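Local coordinates for protein flavodoxin (Aquifex aeolicus, PDB 2ARK) that probably serves as a low-potential, FMN-dependent electron donor to a number of redox enzymes, at residues R73-V78 / M116-L121; K131-H136 / S147-E152. All coordinates share one frame; numbering follows the deposited sequence.

Interaction 1. Residues R73-V78 / M116-L121; sequences RFFDDV and MNFGFL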
ATOM      1  N   ARG A  73      15.340  -8.509   7.171  1.00 24.36           N
ATOM      2  CA  ARG A  73      16.210  -8.702   8.347  1.00 24.08           C
ATOM      3  C   ARG A  73      17.438  -7.787   8.300  1.00 25.31           C
ATOM      4  O   ARG A  73      17.886  -7.269   9.323  1.00 25.90           O
ATOM      5  CB  ARG A  73      16.624 -10.161   8.463  1.00 23.67           C
ATOM      6  CG  ARG A  73      17.571 -10.512   9.627  1.00 21.72           C
ATOM      7  CD  ARG A  73      18.597 -11.422   9.045  1.00 20.03           C
ATOM      8  NE  ARG A  73      18.520 -12.725   9.610  1.00 20.64           N
ATOM      9  CZ  ARG A  73      19.024 -13.844   9.093  1.00 19.43           C
ATOM     10  NH1 ARG A  73      18.862 -14.940   9.807  1.00 16.42           N
ATOM     11  NH2 ARG A  73      19.640 -13.901   7.897  1.00 16.91           N
ATOM     12  N   PHE A  74      17.965  -7.575   7.103  1.00 25.62           N
ATOM     13  CA  PHE A  74      19.067  -6.683   6.917  1.00 27.00           C
ATOM     14  C   PHE A  74      18.721  -5.246   7.353  1.00 28.03           C
ATOM     15  O   PHE A  74      19.509  -4.568   8.053  1.00 28.58           O
ATOM     16  CB  PHE A  74      19.517  -6.712   5.448  1.00 27.46           C
ATOM     17  CG  PHE A  74      20.668  -5.801   5.164  1.00 28.81           C
ATOM     18  CD1 PHE A  74      21.983  -6.242   5.367  1.00 29.22           C
ATOM     19  CD2 PHE A  74      20.445  -4.502   4.724  1.00 27.82           C
ATOM     20  CE1 PHE A  74      23.072  -5.390   5.128  1.00 28.00           C
ATOM     21  CE2 PHE A  74      21.518  -3.649   4.484  1.00 31.12           C
ATOM     22  CZ  PHE A  74      22.836  -4.093   4.689  1.00 28.33           C
ATOM     23  N   PHE A  75      17.555  -4.781   6.924  1.00 28.15           N
ATOM     24  CA  PHE A  75      17.082  -3.481   7.328  1.00 28.86           C
ATOM     25  C   PHE A  75      16.752  -3.401   8.801  1.00 29.38           C
ATOM     26  O   PHE A  75      17.119  -2.441   9.444  1.00 30.16           O
ATOM     27  CB  PHE A  75      15.924  -3.014   6.426  1.00 29.23           C
ATOM     28  CG  PHE A  75      16.404  -2.431   5.137  1.00 28.08           C
ATOM     29  CD1 PHE A  75      16.859  -3.256   4.121  1.00 27.60           C
ATOM     30  CD2 PHE A  75      16.473  -1.062   4.965  1.00 28.51           C
ATOM     31  CE1 PHE A  75      17.363  -2.722   2.936  1.00 29.07           C
ATOM     32  CE2 PHE A  75      16.972  -0.511   3.787  1.00 28.63           C
ATOM     33  CZ  PHE A  75      17.418  -1.335   2.769  1.00 29.28           C
ATOM     34  N   ASP A  76      16.085  -4.415   9.339  1.00 30.62           N
ATOM     35  CA  ASP A  76      15.636  -4.371  10.722  1.00 31.84           C
ATOM     36  C   ASP A  76      16.823  -4.454  11.624  1.00 31.97           C
ATOM     37  O   ASP A  76      16.888  -3.709  12.585  1.00 32.03           O
ATOM     38  CB  ASP A  76      14.673  -5.525  11.088  1.00 32.68           C
ATOM     39  CG  ASP A  76      13.280  -5.363  10.487  1.00 35.28           C
ATOM     40  OD1 ASP A  76      12.870  -4.200  10.253  1.00 38.88           O
ATOM     41  OD2 ASP A  76      12.594  -6.407  10.269  1.00 35.92           O
ATOM     42  N   ASP A  77      17.749  -5.365  11.319  1.00 32.09           N
ATOM     43  CA  ASP A  77      18.755  -5.775  12.291  1.00 32.87           C
ATOM     44  C   ASP A  77      20.151  -5.243  12.046  1.00 32.83           C
ATOM     45  O   ASP A  77      20.864  -4.933  13.001  1.00 33.62           O
ATOM     46  CB  ASP A  77      18.798  -7.304  12.440  1.00 33.08           C
ATOM     47  CG  ASP A  77      17.553  -7.879  13.147  1.00 35.48           C
ATOM     48  OD1 ASP A  77      16.645  -7.117  13.598  1.00 37.17           O
ATOM     49  OD2 ASP A  77      17.492  -9.127  13.261  1.00 38.90           O
ATOM     50  N   VAL A  78      20.560  -5.165  10.783  1.00 32.55           N
ATOM     51  CA  VAL A  78      21.879  -4.610  10.440  1.00 32.03           C
ATOM     52  C   VAL A  78      21.826  -3.078  10.412  1.00 31.93           C
ATOM     53  O   VAL A  78      22.625  -2.434  11.073  1.00 31.97           O
ATOM     54  CB  VAL A  78      22.470  -5.221   9.116  1.00 32.23           C
ATOM     55  CG1 VAL A  78      23.763  -4.529   8.709  1.00 30.62           C
ATOM     56  CG2 VAL A  78      22.720  -6.728   9.295  1.00 30.48           C
HETATM   57  N   MSE A 116      11.361   4.401   3.134  1.00 33.08           N
HETATM   58  CA  MSE A 116      10.838   5.660   3.644  1.00 35.56           C
HETATM   59  C   MSE A 116      10.952   5.749   5.129  1.00 32.58           C
HETATM   60  O   MSE A 116      11.134   6.837   5.692  1.00 32.38           O
HETATM   61  CB  MSE A 116       9.404   5.887   3.226  1.00 34.08           C
HETATM   62  CG  MSE A 116       9.340   6.389   1.824  1.00 38.18           C
HETATM   63 SE   MSE A 116       7.516   6.894   1.293  1.00 48.52          SE
HETATM   64  CE  MSE A 116       6.667   5.001   1.225  1.00 39.13           C
ATOM     65  N   ASN A 117      10.869   4.595   5.770  1.00 31.05           N
ATOM     66  CA  ASN A 117      10.901   4.560   7.211  1.00 29.97           C
ATOM     67  C   ASN A 117      12.236   5.077   7.733  1.00 29.08           C
ATOM     68  O   ASN A 117      12.295   5.644   8.814  1.00 29.19           O
ATOM     69  CB  ASN A 117      10.631   3.140   7.694  1.00 30.49           C
ATOM     70  CG  ASN A 117      10.160   3.093   9.108  1.00 29.43           C
ATOM     71  OD1 ASN A 117      10.969   3.070  10.035  1.00 28.41           O
ATOM     72  ND2 ASN A 117       8.838   3.043   9.293  1.00 27.24           N
ATOM     73  N   PHE A 118      13.293   4.914   6.941  1.00 28.05           N
ATOM     74  CA  PHE A 118      14.614   5.410   7.309  1.00 27.57           C
ATOM     75  C   PHE A 118      14.824   6.875   6.928  1.00 27.42           C
ATOM     76  O   PHE A 118      15.944   7.376   7.018  1.00 28.48           O
ATOM     77  CB  PHE A 118      15.708   4.555   6.662  1.00 27.52           C
ATOM     78  CG  PHE A 118      16.033   3.295   7.421  1.00 27.80           C
ATOM     79  CD1 PHE A 118      15.302   2.124   7.209  1.00 28.54           C
ATOM     80  CD2 PHE A 118      17.086   3.278   8.335  1.00 29.67           C
ATOM     81  CE1 PHE A 118      15.608   0.945   7.893  1.00 27.87           C
ATOM     82  CE2 PHE A 118      17.409   2.113   9.043  1.00 30.81           C
ATOM     83  CZ  PHE A 118      16.662   0.932   8.805  1.00 30.21           C
ATOM     84  N   GLY A 119      13.764   7.546   6.489  1.00 26.07           N
ATOM     85  CA  GLY A 119      13.823   8.929   6.165  1.00 25.66           C
ATOM     86  C   GLY A 119      14.454   9.203   4.819  1.00 25.52           C
ATOM     87  O   GLY A 119      14.838  10.352   4.536  1.00 25.46           O
ATOM     88  N   PHE A 120      14.569   8.162   3.988  1.00 25.01           N
ATOM     89  CA  PHE A 120      15.076   8.307   2.620  1.00 24.36           C
ATOM     90  C   PHE A 120      14.053   9.002   1.718  1.00 23.89           C
ATOM     91  O   PHE A 120      12.846   8.959   1.965  1.00 22.94           O
ATOM     92  CB  PHE A 120      15.425   6.941   2.011  1.00 25.05           C
ATOM     93  CG  PHE A 120      16.494   6.175   2.752  1.00 25.18           C
ATOM     94  CD1 PHE A 120      17.255   6.774   3.761  1.00 24.30           C
ATOM     95  CD2 PHE A 120      16.770   4.862   2.391  1.00 26.12           C
ATOM     96  CE1 PHE A 120      18.258   6.081   4.409  1.00 25.43           C
ATOM     97  CE2 PHE A 120      17.778   4.131   3.015  1.00 27.73           C
ATOM     98  CZ  PHE A 120      18.530   4.736   4.043  1.00 28.53           C
ATOM     99  N   LEU A 121      14.561   9.658   0.680  1.00 23.73           N
ATOM    100  CA  LEU A 121      13.746  10.201  -0.403  1.00 23.69           C
ATOM    101  C   LEU A 121      13.655   9.080  -1.442  1.00 23.93           C
ATOM    102  O   LEU A 121      14.699   8.641  -1.967  1.00 24.33           O
ATOM    103  CB  LEU A 121      14.423  11.418  -1.036  1.00 23.49           C
ATOM    104  CG  LEU A 121      14.502  12.858  -0.504  1.00 24.42           C
ATOM    105  CD1 LEU A 121      13.234  13.604  -0.839  1.00 26.46           C
ATOM    106  CD2 LEU A 121      14.831  12.992   1.002  1.00 23.58           C
TER
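F75 and F118 meet as an offset edge-to-face aromatic pair, their ring centroids 5.8 Å apart and their planes at 73°. The edge of F75 is turned toward the face of F118. F75 CD2 does the touching, lying 3.7 Å from F118 CE1, which sits near the plane of the F75 ring. In F118, CG lies beside the backbone N and anti to the carbonyl carbon (chi1 -83°), a setting that sends the ring across to helix 69-78. A second, backbone-directed contact follows: the rim of that ring reaches the main chain of the helix, F118 CZ standing 3.5 Å from F75 O.

Each segment belongs to one of two successive connections in the parallel flavodoxin sheet, helix 69-78 between strands 55-61 and 90-97, helix 104-117 between strands 90-97 and 121-128. F118 lies in the turn after helix 104-117, where G119 N bonds to M116 O at 2.8 Å; G119 turns the chain with a positive phi. F118 CB lies 3.7 Å above one face of the F120 ring, offset toward its rim.

The apolar setting extends to W83, edge-to-face with F118, and to M64 of the third subunit, which packs on F118. An alanine in place of F118 would remove the ring, probably leaving F75 without its aromatic partner and opening a gap between helix 69-78 and the turn after helix 104-117.

Interaction 2. Residues K131-H136 / S147-E152; sequences KKFTLH and SEEEKE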
ATOM      1  N   LYS A 131       6.586   0.324 -25.504  1.00 29.70           N
ATOM      2  CA  LYS A 131       5.300   0.931 -25.855  1.00 29.71           C
ATOM      3  C   LYS A 131       4.284   0.755 -24.716  1.00 29.22           C
ATOM      4  O   LYS A 131       3.508   1.668 -24.426  1.00 28.67           O
ATOM      5  CB  LYS A 131       4.791   0.297 -27.145  1.00 29.51           C
ATOM      6  CG  LYS A 131       3.848   1.124 -27.953  1.00 31.79           C
ATOM      7  CD  LYS A 131       3.736   0.463 -29.336  1.00 36.11           C
ATOM      8  CE  LYS A 131       3.509   1.474 -30.465  1.00 36.11           C
ATOM      9  NZ  LYS A 131       3.937   0.875 -31.732  1.00 35.25           N
ATOM     10  N   LYS A 132       4.311  -0.424 -24.090  1.00 28.53           N
ATOM     11  CA  LYS A 132       3.455  -0.757 -22.943  1.00 28.11           C
ATOM     12  C   LYS A 132       4.308  -1.231 -21.753  1.00 26.86           C
ATOM     13  O   LYS A 132       3.915  -2.127 -21.006  1.00 26.85           O
ATOM     14  CB  LYS A 132       2.457  -1.858 -23.335  1.00 28.48           C
ATOM     15  CG  LYS A 132       1.385  -1.388 -24.245  1.00 31.12           C
ATOM     16  CD  LYS A 132       0.186  -2.328 -24.304  1.00 35.36           C
ATOM     17  CE  LYS A 132      -1.068  -1.530 -24.742  1.00 37.94           C
ATOM     18  NZ  LYS A 132      -1.313  -0.282 -23.862  1.00 37.65           N
ATOM     19  N   PHE A 133       5.488  -0.655 -21.595  1.00 25.50           N
ATOM     20  CA  PHE A 133       6.386  -1.129 -20.581  1.00 24.62           C
ATOM     21  C   PHE A 133       7.046   0.018 -19.805  1.00 24.82           C
ATOM     22  O   PHE A 133       7.831   0.798 -20.367  1.00 24.09           O
ATOM     23  CB  PHE A 133       7.423  -2.120 -21.152  1.00 24.44           C
ATOM     24  CG  PHE A 133       7.896  -3.116 -20.140  1.00 23.56           C
ATOM     25  CD1 PHE A 133       8.995  -2.837 -19.325  1.00 24.15           C
ATOM     26  CD2 PHE A 133       7.208  -4.302 -19.947  1.00 24.26           C
ATOM     27  CE1 PHE A 133       9.404  -3.732 -18.331  1.00 24.89           C
ATOM     28  CE2 PHE A 133       7.624  -5.228 -18.977  1.00 25.56           C
ATOM     29  CZ  PHE A 133       8.717  -4.934 -18.157  1.00 26.49           C
ATOM     30  N   THR A 134       6.742   0.076 -18.501  1.00 24.51           N
ATOM     31  CA  THR A 134       7.248   1.136 -17.637  1.00 23.91           C
ATOM     32  C   THR A 134       7.721   0.650 -16.257  1.00 25.14           C
ATOM     33  O   THR A 134       7.906  -0.552 -16.033  1.00 25.90           O
ATOM     34  CB  THR A 134       6.269   2.332 -17.574  1.00 23.25           C
ATOM     35  OG1 THR A 134       6.933   3.464 -17.024  1.00 21.21           O
ATOM     36  CG2 THR A 134       4.991   2.021 -16.789  1.00 21.88           C
ATOM     37  N   LEU A 135       7.952   1.584 -15.334  1.00 25.86           N
ATOM     38  CA  LEU A 135       8.591   1.248 -14.071  1.00 25.03           C
ATOM     39  C   LEU A 135       8.269   2.297 -13.005  1.00 25.52           C
ATOM     40  O   LEU A 135       9.149   2.761 -12.249  1.00 25.76           O
ATOM     41  CB  LEU A 135      10.105   1.052 -14.282  1.00 24.91           C
ATOM     42  CG  LEU A 135      11.023   2.110 -14.923  1.00 24.33           C
ATOM     43  CD1 LEU A 135      12.406   2.066 -14.241  1.00 20.73           C
ATOM     44  CD2 LEU A 135      11.132   1.936 -16.461  1.00 21.93           C
ATOM     45  N   HIS A 136       6.975   2.613 -12.908  1.00 25.30           N
ATOM     46  CA  HIS A 136       6.479   3.700 -12.063  1.00 25.25           C
ATOM     47  C   HIS A 136       6.799   3.622 -10.571  1.00 24.99           C
ATOM     48  O   HIS A 136       6.919   4.666  -9.904  1.00 24.83           O
ATOM     49  CB  HIS A 136       4.958   3.905 -12.265  1.00 24.48           C
ATOM     50  CG  HIS A 136       4.595   4.434 -13.607  1.00 24.42           C
ATOM     51  ND1 HIS A 136       5.532   4.773 -14.558  1.00 25.72           N
ATOM     52  CD2 HIS A 136       3.390   4.714 -14.157  1.00 25.50           C
ATOM     53  CE1 HIS A 136       4.925   5.225 -15.638  1.00 23.38           C
ATOM     54  NE2 HIS A 136       3.624   5.206 -15.416  1.00 24.56           N
ATOM     55  N   SER A 147      13.480  -9.900 -22.359  1.00 35.34           N
ATOM     56  CA  SER A 147      13.160  -9.053 -23.499  1.00 35.23           C
ATOM     57  C   SER A 147      13.900  -7.727 -23.415  1.00 35.47           C
ATOM     58  O   SER A 147      14.313  -7.284 -22.334  1.00 35.43           O
ATOM     59  CB  SER A 147      11.652  -8.817 -23.625  1.00 34.92           C
ATOM     60  OG  SER A 147      11.196  -7.769 -22.782  1.00 35.04           O
ATOM     61  N   GLU A 148      14.053  -7.100 -24.573  1.00 35.59           N
ATOM     62  CA  GLU A 148      14.731  -5.826 -24.674  1.00 35.85           C
ATOM     63  C   GLU A 148      14.174  -4.754 -23.710  1.00 35.40           C
ATOM     64  O   GLU A 148      14.943  -4.067 -23.026  1.00 34.81           O
ATOM     65  CB  GLU A 148      14.750  -5.338 -26.133  1.00 36.06           C
ATOM     66  CG  GLU A 148      15.895  -4.373 -26.394  1.00 39.27           C
ATOM     67  CD  GLU A 148      17.131  -4.717 -25.527  1.00 44.60           C
ATOM     68  OE1 GLU A 148      17.903  -5.637 -25.941  1.00 43.58           O
ATOM     69  OE2 GLU A 148      17.298  -4.086 -24.425  1.00 45.14           O
ATOM     70  N   GLU A 149      12.847  -4.632 -23.644  1.00 34.57           N
ATOM     71  CA  GLU A 149      12.239  -3.655 -22.748  1.00 34.60           C
ATOM     72  C   GLU A 149      12.399  -4.022 -21.250  1.00 33.74           C
ATOM     73  O   GLU A 149      12.588  -3.129 -20.410  1.00 33.31           O
ATOM     74  CB  GLU A 149      10.783  -3.354 -23.142  1.00 34.32           C
ATOM     75  CG  GLU A 149       9.843  -4.553 -23.214  1.00 35.40           C
ATOM     76  CD  GLU A 149       8.484  -4.204 -23.855  1.00 36.29           C
ATOM     77  OE1 GLU A 149       7.465  -4.865 -23.527  1.00 37.19           O
ATOM     78  OE2 GLU A 149       8.434  -3.261 -24.684  1.00 38.50           O
ATOM     79  N   GLU A 150      12.371  -5.323 -20.934  1.00 32.66           N
ATOM     80  CA  GLU A 150      12.619  -5.785 -19.572  1.00 32.19           C
ATOM     81  C   GLU A 150      14.033  -5.460 -19.131  1.00 31.92           C
ATOM     82  O   GLU A 150      14.235  -5.006 -18.009  1.00 31.83           O
ATOM     83  CB  GLU A 150      12.360  -7.280 -19.429  1.00 31.96           C
ATOM     84  CG  GLU A 150      10.904  -7.599 -19.555  1.00 33.19           C
ATOM     85  CD  GLU A 150      10.607  -9.080 -19.571  1.00 35.22           C
ATOM     86  OE1 GLU A 150      11.475  -9.892 -19.982  1.00 35.57           O
ATOM     87  OE2 GLU A 150       9.482  -9.430 -19.152  1.00 37.07           O
ATOM     88  N   LYS A 151      15.004  -5.686 -20.025  1.00 31.43           N
ATOM     89  CA  LYS A 151      16.411  -5.389 -19.727  1.00 31.01           C
ATOM     90  C   LYS A 151      16.591  -3.882 -19.558  1.00 29.77           C
ATOM     91  O   LYS A 151      17.293  -3.424 -18.645  1.00 29.22           O
ATOM     92  CB  LYS A 151      17.355  -6.011 -20.774  1.00 30.64           C
ATOM     93  CG  LYS A 151      17.202  -7.555 -20.865  1.00 33.24           C
ATOM     94  CD  LYS A 151      18.451  -8.331 -21.348  1.00 32.41           C
ATOM     95  CE  LYS A 151      18.379  -8.790 -22.830  1.00 37.88           C
ATOM     96  NZ  LYS A 151      19.493  -9.767 -23.272  1.00 36.09           N
ATOM     97  N   GLU A 152      15.889  -3.124 -20.402  1.00 29.18           N
ATOM     98  CA  GLU A 152      15.991  -1.661 -20.436  1.00 28.22           C
ATOM     99  C   GLU A 152      15.334  -0.990 -19.238  1.00 27.86           C
ATOM    100  O   GLU A 152      15.857  -0.000 -18.740  1.00 27.81           O
ATOM    101  CB  GLU A 152      15.481  -1.086 -21.775  1.00 27.94           C
ATOM    102  CG  GLU A 152      15.832   0.393 -22.045  1.00 26.79           C
ATOM    103  CD  GLU A 152      17.310   0.760 -21.819  1.00 28.50           C
ATOM    104  OE1 GLU A 152      17.558   1.883 -21.330  1.00 28.45           O
ATOM    105  OE2 GLU A 152      18.227  -0.059 -22.111  1.00 29.30           O
TER
HETATM  106  O   HOH W   1       5.669  -2.826 -24.641  1.00 30.76           O
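F133, on the short strand 133-135, packs against the first turn of helix 148-168, whose N-terminus is closed by a capping box. Two glutamates of that turn meet the ring at different places, E149 on the CB and CD2 side of F133 and E150 at the CZ end. E149 crosses it obliquely: its CG takes the crowded position between backbone N and carbonyl carbon (chi1 56°), and the extended chain carries CD to 3.6 Å from F133 CB. The carboxylate and ring planes are 27° apart, with E149 OE1 3.6 Å from F133 CD2. E150 uses its aliphatic part, E150 CG lying 3.7 Å from F133 CZ.

In chain order, the weakly bonded strand 133-135 comes between strands 121-128 and 139-142, both of which pair with strand 90-97; the arrangement is reminiscent of the interrupted last strand of long-chain flavodoxins. W100 of the fourth subunit also packs on F133.

Polar links lie beside the ring contact. A water accepts from K132 N at 2.8 Å and donates to E149 OE2, joining the loop to the helix start. In the capping box, E150 N donates to S147 OG (3.3 Å), while S147 N returns a nearly straight bond to E150 OE1 at 3.1 Å, met on the anti side and 28° out of the carboxylate plane. R146 N also donates to E150 OE1, and this double grip restrains the side chain whose CG touches F133. The helix N-terminus would be expected to favour the charged form of both glutamates.

In the fold
Interaction 1 is a buried, aromatic contact joining the end of helix 104-117 to helix 69-78; interaction 2 is partly buried and joins a short strand to the start of helix 148-168. They share no element, lie on opposite sides of the chain's centre, and have centres 28 Å apart. Both turn on a phenylalanine, but in residues 73-78 and 116-121 its partner is another ring, whereas in residues 131-136 and 147-152 it rests against glutamates, with water and helix-capping bonds at the more exposed border. Both adjoin other subunits, and N117 of interaction 1 packs on H136 of the second subunit, so the two regions meet across that interface.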